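Local coordinates for protein YPL144W (Saccharomyces cerevisiae, PDB 2Z5B), which pairs with its partner IRC25 as a chaperone of 20S proteasome assembly, promoting formation of the alpha-ring, and is also involved in telomere length maintenance, at residues Y62-L68 against N82-L88; D98-M103 against H134-L138. All blocks are in the same frame, centred on the assembly; numbering follows the deposited sequence.

Interaction 1 (Y62-L68 against N82-L88); sequences YYYAIPL and NVVGIPL
Six backbone hydrogen bonds join 62-68 and 82-88 in an antiparallel beta-hairpin with a long connection. Tyr64 N to Ile86 O and Ile86 N to Tyr64 O are both 2.9 Å. In the second hydrogen-bonded pair, Ile66 N to Val84 O is 3.0 Å and Val84 N to Ile66 O 2.9 Å. Leu88 N to Tyr62 O, 2.7 Å, and Leu68 N to Asn82 O, 2.6 Å, close the two ends. Tyr63-Pro87, Ala65-Gly85 and Pro67-Val83 are non-hydrogen-bonded pairs. The two prolines, which lack an amide hydrogen, cost no bond between these strands. The strand axes approach to 4.5 Å at 164°.

Gly85 leaves room for the Tyr63 ring. Tyr63 chi1, -145° and between wells, lays the ring across the neighbouring strand, with one face over Ile86 O and Pro87 N. Tyr63 CE1 lies 3.4 Å from Ile86 N. On the Tyr63 face of the sheet Ala65 CB meets Val83 CG1 at 3.7 Å. On the other sheet face, Tyr64 CB packs on Leu88 CG at 3.7 Å, and Ile66 CG2 on Val84 CG1 at 3.9 Å. Leu68 CD2 reaches Val84 CG1 at 3.6 Å.

Strand 83-87 is one edge strand of the chain's mixed sheet, 6-13 the other. Strand 115-121 flanks 58-67 on its other side. Helix 94-111 covers the face bearing Tyr63 and Val83, while Tyr62, Tyr64 and Leu88 meet the YLR021W chain.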
ATOM      1  N   TYR A  62       0.819   0.548  -9.127  1.00 26.02           N
ATOM      2  CA  TYR A  62       1.347   1.069  -7.850  1.00 25.58           C
ATOM      3  C   TYR A  62       2.701   1.635  -8.200  1.00 26.25           C
ATOM      4  O   TYR A  62       3.588   0.879  -8.628  1.00 26.14           O
ATOM      5  CB  TYR A  62       1.545  -0.068  -6.837  1.00 25.40           C
ATOM      6  CG  TYR A  62       1.761   0.348  -5.387  1.00 25.49           C
ATOM      7  CD1 TYR A  62       1.193   1.531  -4.866  1.00 24.03           C
ATOM      8  CD2 TYR A  62       2.487  -0.463  -4.519  1.00 23.62           C
ATOM      9  CE1 TYR A  62       1.378   1.877  -3.533  1.00 24.45           C
ATOM     10  CE2 TYR A  62       2.668  -0.116  -3.185  1.00 25.80           C
ATOM     11  CZ  TYR A  62       2.096   1.043  -2.692  1.00 24.27           C
ATOM     12  OH  TYR A  62       2.284   1.405  -1.365  1.00 26.85           O
ATOM     13  N   TYR A  63       2.849   2.948  -8.070  1.00 26.18           N
ATOM     14  CA  TYR A  63       4.055   3.640  -8.525  1.00 27.64           C
ATOM     15  C   TYR A  63       4.735   4.348  -7.369  1.00 27.52           C
ATOM     16  O   TYR A  63       4.057   4.949  -6.557  1.00 27.88           O
ATOM     17  CB  TYR A  63       3.705   4.680  -9.591  1.00 28.21           C
ATOM     18  CG  TYR A  63       4.782   4.794 -10.651  1.00 29.89           C
ATOM     19  CD1 TYR A  63       5.901   5.607 -10.462  1.00 31.54           C
ATOM     20  CD2 TYR A  63       4.681   4.081 -11.832  1.00 28.82           C
ATOM     21  CE1 TYR A  63       6.910   5.678 -11.448  1.00 31.58           C
ATOM     22  CE2 TYR A  63       5.655   4.167 -12.818  1.00 31.57           C
ATOM     23  CZ  TYR A  63       6.766   4.958 -12.615  1.00 32.02           C
ATOM     24  OH  TYR A  63       7.726   5.020 -13.607  1.00 34.11           O
ATOM     25  N   TYR A  64       6.070   4.301  -7.324  1.00 27.94           N
ATOM     26  CA  TYR A  64       6.855   4.944  -6.281  1.00 28.19           C
ATOM     27  C   TYR A  64       7.787   6.012  -6.849  1.00 29.08           C
ATOM     28  O   TYR A  64       8.423   5.772  -7.875  1.00 28.11           O
ATOM     29  CB  TYR A  64       7.698   3.874  -5.578  1.00 29.41           C
ATOM     30  CG  TYR A  64       8.619   4.397  -4.496  1.00 29.43           C
ATOM     31  CD1 TYR A  64       8.104   4.924  -3.320  1.00 29.11           C
ATOM     32  CD2 TYR A  64      10.016   4.330  -4.634  1.00 30.18           C
ATOM     33  CE1 TYR A  64       8.932   5.401  -2.315  1.00 30.05           C
ATOM     34  CE2 TYR A  64      10.856   4.817  -3.613  1.00 30.61           C
ATOM     35  CZ  TYR A  64      10.292   5.324  -2.455  1.00 30.72           C
ATOM     36  OH  TYR A  64      11.080   5.820  -1.438  1.00 31.78           O
ATOM     37  N   ALA A  65       7.886   7.168  -6.174  1.00 29.21           N
ATOM     38  CA  ALA A  65       8.918   8.171  -6.484  1.00 30.77           C
ATOM     39  C   ALA A  65       9.495   8.818  -5.231  1.00 31.85           C
ATOM     40  O   ALA A  65       8.844   8.869  -4.190  1.00 31.61           O
ATOM     41  CB  ALA A  65       8.387   9.240  -7.422  1.00 29.92           C
ATOM     42  N   ILE A  66      10.722   9.319  -5.346  1.00 32.93           N
ATOM     43  CA  ILE A  66      11.431   9.926  -4.237  1.00 34.70           C
ATOM     44  C   ILE A  66      12.474  10.904  -4.824  1.00 36.94           C
ATOM     45  O   ILE A  66      13.030  10.632  -5.896  1.00 35.91           O
ATOM     46  CB  ILE A  66      12.082   8.811  -3.315  1.00 34.61           C
ATOM     47  CG1 ILE A  66      12.766   9.419  -2.074  1.00 35.39           C
ATOM     48  CG2 ILE A  66      13.030   7.902  -4.112  1.00 34.18           C
ATOM     49  CD1 ILE A  66      13.179   8.402  -1.010  1.00 35.22           C
ATOM     50  N   PRO A  67      12.701  12.059  -4.157  1.00 39.39           N
ATOM     51  CA  PRO A  67      13.777  12.943  -4.608  1.00 41.36           C
ATOM     52  C   PRO A  67      15.107  12.200  -4.523  1.00 43.44           C
ATOM     53  O   PRO A  67      15.364  11.528  -3.526  1.00 43.26           O
ATOM     54  CB  PRO A  67      13.732  14.100  -3.605  1.00 41.52           C
ATOM     55  CG  PRO A  67      12.340  14.045  -3.000  1.00 40.36           C
ATOM     56  CD  PRO A  67      12.007  12.593  -2.969  1.00 39.84           C
ATOM     57  N   LEU A  68      15.925  12.291  -5.573  1.00 46.64           N
ATOM     58  CA  LEU A  68      17.209  11.574  -5.603  1.00 49.18           C
ATOM     59  C   LEU A  68      18.247  12.216  -4.669  1.00 51.33           C
ATOM     60  O   LEU A  68      18.986  11.509  -3.991  1.00 52.14           O
ATOM     61  CB  LEU A  68      17.751  11.468  -7.041  1.00 49.12           C
ATOM     62  CG  LEU A  68      18.871  10.509  -7.518  1.00 48.28           C
ATOM     63  CD1 LEU A  68      20.183  10.608  -6.729  1.00 50.45           C
ATOM     64  CD2 LEU A  68      18.438   9.049  -7.592  1.00 49.53           C
ATOM     65  N   ASN A  82      15.978  16.484  -9.164  1.00 52.34           N
ATOM     66  CA  ASN A  82      15.884  15.098  -9.612  1.00 51.00           C
ATOM     67  C   ASN A  82      15.044  14.220  -8.676  1.00 49.66           C
ATOM     68  O   ASN A  82      15.407  14.002  -7.520  1.00 50.15           O
ATOM     69  CB  ASN A  82      17.263  14.463  -9.838  1.00 51.39           C
ATOM     70  CG  ASN A  82      17.193  13.221 -10.727  1.00 51.68           C
ATOM     71  OD1 ASN A  82      16.437  13.185 -11.696  1.00 53.83           O
ATOM     72  ND2 ASN A  82      17.974  12.201 -10.394  1.00 51.71           N
ATOM     73  N   VAL A  83      13.910  13.752  -9.196  1.00 47.36           N
ATOM     74  CA  VAL A  83      13.099  12.722  -8.555  1.00 44.39           C
ATOM     75  C   VAL A  83      13.242  11.439  -9.383  1.00 42.78           C
ATOM     76  O   VAL A  83      13.150  11.472 -10.608  1.00 43.16           O
ATOM     77  CB  VAL A  83      11.605  13.189  -8.419  1.00 44.62           C
ATOM     78  CG1 VAL A  83      10.634  12.017  -8.349  1.00 43.84           C
ATOM     79  CG2 VAL A  83      11.435  14.092  -7.199  1.00 42.77           C
ATOM     80  N   VAL A  84      13.509  10.320  -8.717  1.00 40.18           N
ATOM     81  CA  VAL A  84      13.585   9.018  -9.380  1.00 38.69           C
ATOM     82  C   VAL A  84      12.325   8.211  -9.059  1.00 37.89           C
ATOM     83  O   VAL A  84      11.824   8.264  -7.948  1.00 37.10           O
ATOM     84  CB  VAL A  84      14.873   8.239  -8.959  1.00 38.61           C
ATOM     85  CG1 VAL A  84      14.998   8.142  -7.439  1.00 39.43           C
ATOM     86  CG2 VAL A  84      14.929   6.859  -9.591  1.00 38.53           C
ATOM     87  N   GLY A  85      11.818   7.468 -10.034  1.00 37.33           N
ATOM     88  CA  GLY A  85      10.591   6.719  -9.826  1.00 36.44           C
ATOM     89  C   GLY A  85      10.587   5.391 -10.535  1.00 36.04           C
ATOM     90  O   GLY A  85      11.298   5.200 -11.531  1.00 36.55           O
ATOM     91  N   ILE A  86       9.786   4.472 -10.016  1.00 34.87           N
ATOM     92  CA  ILE A  86       9.637   3.152 -10.598  1.00 33.64           C
ATOM     93  C   ILE A  86       8.260   2.555 -10.296  1.00 32.61           C
ATOM     94  O   ILE A  86       7.702   2.792  -9.214  1.00 30.96           O
ATOM     95  CB  ILE A  86      10.792   2.192 -10.131  1.00 34.45           C
ATOM     96  CG1 ILE A  86      11.058   1.102 -11.176  1.00 36.47           C
ATOM     97  CG2 ILE A  86      10.532   1.598  -8.731  1.00 34.63           C
ATOM     98  CD1 ILE A  86      12.531   0.681 -11.275  1.00 39.91           C
ATOM     99  N   PRO A  87       7.709   1.780 -11.254  1.00 31.73           N
ATOM    100  CA  PRO A  87       6.517   0.996 -10.955  1.00 31.55           C
ATOM    101  C   PRO A  87       6.810  -0.102  -9.940  1.00 31.79           C
ATOM    102  O   PRO A  87       7.751  -0.895 -10.111  1.00 31.72           O
ATOM    103  CB  PRO A  87       6.133   0.377 -12.308  1.00 31.02           C
ATOM    104  CG  PRO A  87       7.325   0.499 -13.179  1.00 32.18           C
ATOM    105  CD  PRO A  87       8.152   1.630 -12.658  1.00 31.82           C
ATOM    106  N   LEU A  88       6.027  -0.134  -8.870  1.00 31.36           N
ATOM    107  CA  LEU A  88       6.120  -1.231  -7.905  1.00 31.62           C
ATOM    108  C   LEU A  88       5.194  -2.374  -8.315  1.00 32.40           C
ATOM    109  O   LEU A  88       5.544  -3.542  -8.190  1.00 34.15           O
ATOM    110  CB  LEU A  88       5.818  -0.734  -6.490  1.00 30.88           C
ATOM    111  CG  LEU A  88       6.760   0.361  -5.952  1.00 29.03           C
ATOM    112  CD1 LEU A  88       6.482   0.600  -4.487  1.00 28.11           C
ATOM    113  CD2 LEU A  88       8.231   0.005  -6.140  1.00 29.97           C
TER

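Interaction 2 (D98-M103 against H134-L138)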
ATOM      1  N   ASP A  98       1.222   5.848 -17.449  1.00 31.84           N
ATOM      2  CA  ASP A  98       1.516   7.289 -17.598  1.00 31.66           C
ATOM      3  C   ASP A  98       0.953   8.074 -16.430  1.00 30.34           C
ATOM      4  O   ASP A  98       1.645   8.893 -15.829  1.00 29.47           O
ATOM      5  CB  ASP A  98       0.952   7.863 -18.913  1.00 31.15           C
ATOM      6  CG  ASP A  98       1.781   7.471 -20.132  1.00 35.88           C
ATOM      7  OD1 ASP A  98       2.824   6.776 -19.966  1.00 36.09           O
ATOM      8  OD2 ASP A  98       1.366   7.841 -21.258  1.00 37.45           O
ATOM      9  N   MET A  99      -0.315   7.823 -16.111  1.00 29.96           N
ATOM     10  CA  MET A  99      -0.986   8.574 -15.055  1.00 29.61           C
ATOM     11  C   MET A  99      -0.328   8.367 -13.692  1.00 29.67           C
ATOM     12  O   MET A  99      -0.072   9.342 -12.981  1.00 29.59           O
ATOM     13  CB  MET A  99      -2.467   8.199 -14.971  1.00 29.57           C
ATOM     14  CG  MET A  99      -3.185   8.833 -13.791  1.00 30.82           C
ATOM     15  SD  MET A  99      -3.101  10.638 -13.833  1.00 35.80           S
ATOM     16  CE  MET A  99      -4.334  10.869 -15.092  1.00 32.76           C
ATOM     17  N   ALA A 100      -0.090   7.100 -13.341  1.00 28.99           N
ATOM     18  CA  ALA A 100       0.501   6.728 -12.047  1.00 28.99           C
ATOM     19  C   ALA A 100       1.917   7.255 -11.931  1.00 28.75           C
ATOM     20  O   ALA A 100       2.317   7.752 -10.879  1.00 28.87           O
ATOM     21  CB  ALA A 100       0.491   5.215 -11.880  1.00 29.41           C
ATOM     22  N   ARG A 101       2.670   7.164 -13.032  1.00 29.17           N
ATOM     23  CA  ARG A 101       4.040   7.689 -13.086  1.00 29.37           C
ATOM     24  C   ARG A 101       4.058   9.184 -12.886  1.00 28.87           C
ATOM     25  O   ARG A 101       4.775   9.668 -12.026  1.00 29.12           O
ATOM     26  CB  ARG A 101       4.722   7.349 -14.417  1.00 29.30           C
ATOM     27  CG  ARG A 101       6.127   7.953 -14.555  1.00 31.86           C
ATOM     28  CD  ARG A 101       6.796   7.420 -15.829  1.00 34.61           C
ATOM     29  NE  ARG A 101       5.957   7.600 -17.032  1.00 38.28           N
ATOM     30  CZ  ARG A 101       5.915   8.693 -17.792  1.00 38.27           C
ATOM     31  NH1 ARG A 101       6.652   9.769 -17.512  1.00 38.40           N
ATOM     32  NH2 ARG A 101       5.125   8.711 -18.851  1.00 39.38           N
ATOM     33  N   HIS A 102       3.278   9.908 -13.692  1.00 29.24           N
ATOM     34  CA  HIS A 102       3.184  11.363 -13.566  1.00 29.08           C
ATOM     35  C   HIS A 102       2.722  11.795 -12.191  1.00 28.96           C
ATOM     36  O   HIS A 102       3.296  12.718 -11.610  1.00 29.04           O
ATOM     37  CB  HIS A 102       2.245  11.956 -14.616  1.00 29.83           C
ATOM     38  CG  HIS A 102       2.830  11.989 -15.994  1.00 30.59           C
ATOM     39  ND1 HIS A 102       2.065  11.836 -17.126  1.00 32.20           N
ATOM     40  CD2 HIS A 102       4.107  12.145 -16.419  1.00 33.04           C
ATOM     41  CE1 HIS A 102       2.841  11.888 -18.196  1.00 33.62           C
ATOM     42  NE2 HIS A 102       4.086  12.077 -17.795  1.00 34.59           N
ATOM     43  N   MET A 103       1.679  11.135 -11.685  1.00 28.02           N
ATOM     44  CA  MET A 103       1.159  11.450 -10.357  1.00 27.98           C
ATOM     45  C   MET A 103       2.222  11.347  -9.287  1.00 27.63           C
ATOM     46  O   MET A 103       2.452  12.295  -8.553  1.00 28.18           O
ATOM     47  CB  MET A 103      -0.043  10.566 -10.005  1.00 27.89           C
ATOM     48  CG  MET A 103      -0.798  11.023  -8.765  1.00 27.60           C
ATOM     49  SD  MET A 103      -1.639  12.598  -8.991  1.00 33.59           S
ATOM     50  CE  MET A 103      -3.050  12.052  -9.951  1.00 30.04           C
ATOM     51  N   HIS A 134      -6.163  13.856 -18.433  1.00 35.10           N
ATOM     52  CA  HIS A 134      -4.841  13.673 -17.825  1.00 34.17           C
ATOM     53  C   HIS A 134      -4.401  14.855 -16.951  1.00 33.61           C
ATOM     54  O   HIS A 134      -4.147  14.672 -15.757  1.00 32.92           O
ATOM     55  CB  HIS A 134      -3.785  13.317 -18.892  1.00 33.54           C
ATOM     56  CG  HIS A 134      -2.588  12.605 -18.338  1.00 33.56           C
ATOM     57  ND1 HIS A 134      -2.491  11.231 -18.288  1.00 30.43           N
ATOM     58  CD2 HIS A 134      -1.441  13.079 -17.801  1.00 32.02           C
ATOM     59  CE1 HIS A 134      -1.339  10.893 -17.742  1.00 32.05           C
ATOM     60  NE2 HIS A 134      -0.684  11.994 -17.437  1.00 31.01           N
ATOM     61  N   LEU A 135      -4.335  16.054 -17.531  1.00 33.23           N
ATOM     62  CA  LEU A 135      -3.875  17.258 -16.814  1.00 33.80           C
ATOM     63  C   LEU A 135      -4.817  17.656 -15.672  1.00 33.22           C
ATOM     64  O   LEU A 135      -4.365  18.053 -14.601  1.00 33.37           O
ATOM     65  CB  LEU A 135      -3.702  18.449 -17.788  1.00 34.12           C
ATOM     66  CG  LEU A 135      -3.324  19.813 -17.194  1.00 34.69           C
ATOM     67  CD1 LEU A 135      -1.837  19.895 -16.886  1.00 37.14           C
ATOM     68  CD2 LEU A 135      -3.710  21.000 -18.126  1.00 35.46           C
ATOM     69  N   TYR A 136      -6.120  17.588 -15.924  1.00 32.94           N
ATOM     70  CA  TYR A 136      -7.128  17.850 -14.892  1.00 32.94           C
ATOM     71  C   TYR A 136      -6.910  16.965 -13.667  1.00 32.33           C
ATOM     72  O   TYR A 136      -6.947  17.445 -12.539  1.00 31.94           O
ATOM     73  CB  TYR A 136      -8.524  17.592 -15.446  1.00 33.93           C
ATOM     74  CG  TYR A 136      -9.624  17.717 -14.428  1.00 35.80           C
ATOM     75  CD1 TYR A 136     -10.111  18.972 -14.052  1.00 36.93           C
ATOM     76  CD2 TYR A 136     -10.194  16.589 -13.851  1.00 36.74           C
ATOM     77  CE1 TYR A 136     -11.135  19.099 -13.119  1.00 37.25           C
ATOM     78  CE2 TYR A 136     -11.205  16.704 -12.917  1.00 36.51           C
ATOM     79  CZ  TYR A 136     -11.679  17.961 -12.563  1.00 36.36           C
ATOM     80  OH  TYR A 136     -12.687  18.076 -11.640  1.00 36.15           O
ATOM     81  N   ILE A 137      -6.705  15.666 -13.890  1.00 31.93           N
ATOM     82  CA  ILE A 137      -6.605  14.730 -12.768  1.00 31.43           C
ATOM     83  C   ILE A 137      -5.374  15.071 -11.919  1.00 31.60           C
ATOM     84  O   ILE A 137      -5.452  15.162 -10.695  1.00 31.34           O
ATOM     85  CB  ILE A 137      -6.580  13.255 -13.234  1.00 31.25           C
ATOM     86  CG1 ILE A 137      -7.921  12.855 -13.867  1.00 31.04           C
ATOM     87  CG2 ILE A 137      -6.261  12.322 -12.067  1.00 32.08           C
ATOM     88  CD1 ILE A 137      -7.883  11.559 -14.659  1.00 30.47           C
ATOM     89  N   LEU A 138      -4.234  15.267 -12.578  1.00 31.14           N
ATOM     90  CA  LEU A 138      -3.023  15.655 -11.867  1.00 31.31           C
ATOM     91  C   LEU A 138      -3.176  16.940 -11.041  1.00 32.05           C
ATOM     92  O   LEU A 138      -2.850  16.951  -9.846  1.00 31.45           O
ATOM     93  CB  LEU A 138      -1.834  15.756 -12.830  1.00 30.78           C
ATOM     94  CG  LEU A 138      -1.452  14.498 -13.602  1.00 30.90           C
ATOM     95  CD1 LEU A 138      -0.515  14.846 -14.784  1.00 30.92           C
ATOM     96  CD2 LEU A 138      -0.791  13.461 -12.684  1.00 29.73           C
TER
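This is a helix-helix contact between 98-103, within helix 94-111, and 134-138, at the start of helix 134-149. The short segments run in broadly the same direction, at 39°, with their axes 10.6 Å apart at closest. Long side chains fill the space between them. His102 ND1 and His134 NE2 share a hydrogen bond of 2.8 Å. The two rings meet rim to rim, with planes at 89° and centroids 5.0 Å apart. Met99 lies over one face of the His134 ring. Met99 CE is 4.0 Å from the His134 ring centroid, a CH-pi contact, and Met99 SD is 4.5 Å from it, a Met-aromatic contact.

Both helices lie on one face of the mixed sheet, in the layered alpha/beta arrangement of this chaperone subunit. Met99 and Ile137 both reach Trp119 on strand 115-121. Met103 touches Val117 on that strand and Leu43 on strand 41-47, where Phe47 also meets Ile137.

Between the helices, Met99 CE packs on Ile137 CD1 at 3.6 Å and Met99 SD on Leu138 CD2 at 3.8 Å. Leu138 CD2 also fits against the next turn of helix 94-111, 3.5 Å from Met103 N and 3.8 Å from Met103 CE. Met103 CE packs on Ile137 CG2 at 3.9 Å.

The centres of the two interactions are about 14 Å apart. Interaction 1 adds an outer strand to the sheet, whereas interaction 2 joins two helices on one of its faces. Backbone hydrogen bonds mainly hold the first, with side-chain packing on both sheet faces. The second relies on side chains, with one histidine pair beside methionine, leucine and isoleucine packing. Interaction 2 is nearer the centre of the chain, and none of its touching residues is exposed. Interaction 1 combines buried residues with exposed ones and reaches the partner chain, which interaction 2 does not touch. Strand 83-87 leads to helix 94-111. The contacts meet where Tyr63 OH packs 3.4 Å from Arg101 CD.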